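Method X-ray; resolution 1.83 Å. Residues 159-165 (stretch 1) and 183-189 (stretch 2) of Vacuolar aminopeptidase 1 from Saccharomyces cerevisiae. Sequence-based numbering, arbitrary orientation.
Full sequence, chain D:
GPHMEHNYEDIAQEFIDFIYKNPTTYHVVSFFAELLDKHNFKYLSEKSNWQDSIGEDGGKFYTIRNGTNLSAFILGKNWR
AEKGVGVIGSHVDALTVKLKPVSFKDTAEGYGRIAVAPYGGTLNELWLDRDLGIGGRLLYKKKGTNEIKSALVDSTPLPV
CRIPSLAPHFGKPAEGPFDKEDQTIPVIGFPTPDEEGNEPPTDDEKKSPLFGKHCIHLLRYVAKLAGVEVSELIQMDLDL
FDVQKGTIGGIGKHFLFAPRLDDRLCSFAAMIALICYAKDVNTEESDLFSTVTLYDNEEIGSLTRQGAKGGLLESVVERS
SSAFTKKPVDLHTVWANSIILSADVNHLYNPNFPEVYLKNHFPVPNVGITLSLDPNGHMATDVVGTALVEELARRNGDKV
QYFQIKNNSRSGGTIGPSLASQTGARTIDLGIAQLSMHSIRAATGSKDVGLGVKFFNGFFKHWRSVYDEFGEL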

# COMPACT_ATOMS: atom_id res chain seq x y z
N PRO D 159 -45.15 16.29 -8.57
CA PRO D 159 -43.70 16.17 -8.43
C PRO D 159 -43.16 16.30 -9.86
O PRO D 159 -43.26 15.37 -10.66
N VAL D 160 -42.62 17.47 -10.18
CA VAL D 160 -42.11 17.73 -11.52
C VAL D 160 -40.74 17.11 -11.81
O VAL D 160 -40.39 16.90 -12.97
N CYS D 161 -39.99 16.80 -10.75
CA CYS D 161 -38.65 16.24 -10.88
C CYS D 161 -38.44 15.00 -10.02
O CYS D 161 -39.20 14.71 -9.10
N ARG D 162 -37.37 14.27 -10.34
CA ARG D 162 -36.98 13.07 -9.62
C ARG D 162 -35.56 12.76 -10.06
O ARG D 162 -35.26 12.78 -11.26
N ILE D 163 -34.67 12.51 -9.10
CA ILE D 163 -33.28 12.18 -9.38
C ILE D 163 -33.23 10.66 -9.34
O ILE D 163 -33.28 10.05 -8.27
N PRO D 164 -33.12 10.02 -10.51
CA PRO D 164 -33.09 8.56 -10.65
C PRO D 164 -31.84 7.79 -10.28
O PRO D 164 -30.77 8.03 -10.83
N SER D 165 -31.97 6.85 -9.35
CA SER D 165 -30.84 6.03 -8.96
C SER D 165 -30.59 5.07 -10.12
O SER D 165 -31.50 4.79 -10.91
N GLN D 183 -24.01 13.33 -11.75
CA GLN D 183 -24.86 12.17 -11.55
C GLN D 183 -26.20 12.40 -10.87
O GLN D 183 -27.18 11.73 -11.18
N THR D 184 -26.26 13.35 -9.95
CA THR D 184 -27.51 13.62 -9.25
C THR D 184 -28.25 14.79 -9.89
O THR D 184 -28.40 15.85 -9.29
N ILE D 185 -28.71 14.57 -11.12
CA ILE D 185 -29.41 15.61 -11.88
C ILE D 185 -30.89 15.28 -11.98
O ILE D 185 -31.28 14.18 -12.40
N PRO D 186 -31.76 16.23 -11.60
CA PRO D 186 -33.20 15.97 -11.68
C PRO D 186 -33.71 15.81 -13.11
O PRO D 186 -33.37 16.60 -14.00
N VAL D 187 -34.51 14.77 -13.32
CA VAL D 187 -35.11 14.51 -14.62
C VAL D 187 -36.50 15.13 -14.51
O VAL D 187 -37.25 14.82 -13.58
N ILE D 188 -36.83 16.01 -15.45
CA ILE D 188 -38.11 16.70 -15.40
C ILE D 188 -39.14 16.23 -16.43
O ILE D 188 -40.33 16.47 -16.26
N GLY D 189 -38.69 15.56 -17.48
CA GLY D 189 -39.65 15.08 -18.47
C GLY D 189 -39.07 14.35 -19.65
O GLY D 189 -37.87 14.06 -19.70

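The firmest polar link between the two stretches is a backbone hydrogen bond from Val187 N to Arg162 O, 3.0 Å long and nearly straight at 172°. The return bond, Arg162 N to Val187 O, is weak: 3.3 Å, with an angle of 134° at the hydrogen. No side chain hydrogen-bonds across the contact.

Two waters add to the backbone links. Water 1 donates to Val187 O at 2.6 Å and more weakly to Val160 O at 3.4 Å. Water 2 donates to Pro164 O at 2.6 Å and to Gln183 O at 2.7 Å, joining backbone carbonyls of the two stretches. Val187 O also receives a CA-H...O contact from Cys161 CA at 3.4 Å. A similar contact runs from Ile188 CA to Val160 O at 3.3 Å.

The side chains that pack do so with their CA-to-CB bonds sideways; none points straight toward the partner stretch. Ile163 (m, t) has the largest covered area. Its CG1 lies 4.0 Å from Pro186 CG, and its CG2 reaches Thr184 CA at 3.6 Å. Thr184 is p. Cys161 (m) places CB 3.8 Å from Pro186 CB and SG 4.0 Å from Ile188 CB. Pro186, with an exo ring, therefore touches both Cys161 and Ile163. Ile188 (t, t) also meets Val160 (m): Ile188 CG1 lies 4.4 Å from Val160 CB. Val187 (t) brings CG2 to 3.8 Å from CD of Pro164, whose ring is endo.

Arg162 and Ile185 point away. Arg162 is extended through chi3 (t, t, t), and its NH1 and NH2 are hydrogen-bonded elsewhere in the structure. Ile185 is m, t; its side chain stays clear of stretch 1. The contact thus combines backbone polar links with modest apolar packing, burying 428 Å² over both sides.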

# COMPACT_ATOMS: atom_id res chain seq x y z
CB PRO D 159 -43.52 14.77 -7.85
CG PRO D 159 -44.64 14.00 -8.47
CD PRO D 159 -45.81 14.97 -8.45
CB VAL D 160 -41.99 19.26 -11.79
CG1 VAL D 160 -43.34 19.94 -11.55
CG2 VAL D 160 -40.91 19.88 -10.90
CB CYS D 161 -37.59 17.28 -10.46
SG CYS D 161 -37.44 18.66 -11.59
CB ARG D 162 -37.91 11.90 -9.96
CG ARG D 162 -37.53 10.56 -9.32
CD ARG D 162 -38.57 9.48 -9.63
NE ARG D 162 -38.22 8.16 -9.11
CZ ARG D 162 -37.24 7.40 -9.58
NH1 ARG D 162 -36.50 7.82 -10.60
NH2 ARG D 162 -37.00 6.21 -9.05
CB ILE D 163 -32.34 12.77 -8.31
CG1 ILE D 163 -32.63 14.27 -8.14
CG2 ILE D 163 -30.88 12.55 -8.72
CD1 ILE D 163 -31.91 14.91 -6.97
CB PRO D 164 -33.44 8.37 -12.12
CG PRO D 164 -32.70 9.49 -12.76
CD PRO D 164 -32.99 10.67 -11.83
CB SER D 165 -31.17 5.21 -7.70
OG SER D 165 -32.24 4.30 -7.94
CB GLN D 183 -24.08 11.09 -10.80
CG GLN D 183 -22.79 10.67 -11.53
CD GLN D 183 -22.05 9.55 -10.84
OE1 GLN D 183 -21.69 9.65 -9.67
NE2 GLN D 183 -21.82 8.46 -11.56
CB THR D 184 -27.25 13.93 -7.76
OG1 THR D 184 -26.41 15.08 -7.66
CG2 THR D 184 -26.55 12.75 -7.09
CB ILE D 185 -28.81 15.76 -13.30
CG1 ILE D 185 -27.30 16.00 -13.19
CG2 ILE D 185 -29.47 16.92 -14.03
CD1 ILE D 185 -26.57 16.02 -14.54
CB PRO D 186 -33.82 17.21 -11.02
CG PRO D 186 -32.71 17.73 -10.13
CD PRO D 186 -31.49 17.54 -10.99
CB VAL D 187 -35.23 12.99 -14.89
CG1 VAL D 187 -36.10 12.74 -16.12
CG2 VAL D 187 -33.84 12.40 -15.11
CB ILE D 188 -37.86 18.24 -15.52
CG1 ILE D 188 -39.13 19.01 -15.18
CG2 ILE D 188 -37.36 18.58 -16.91
CD1 ILE D 188 -38.87 20.48 -14.86
O HOH W 1 -39.54 13.62 -13.49
O HOH W 2 -29.51 10.32 -11.08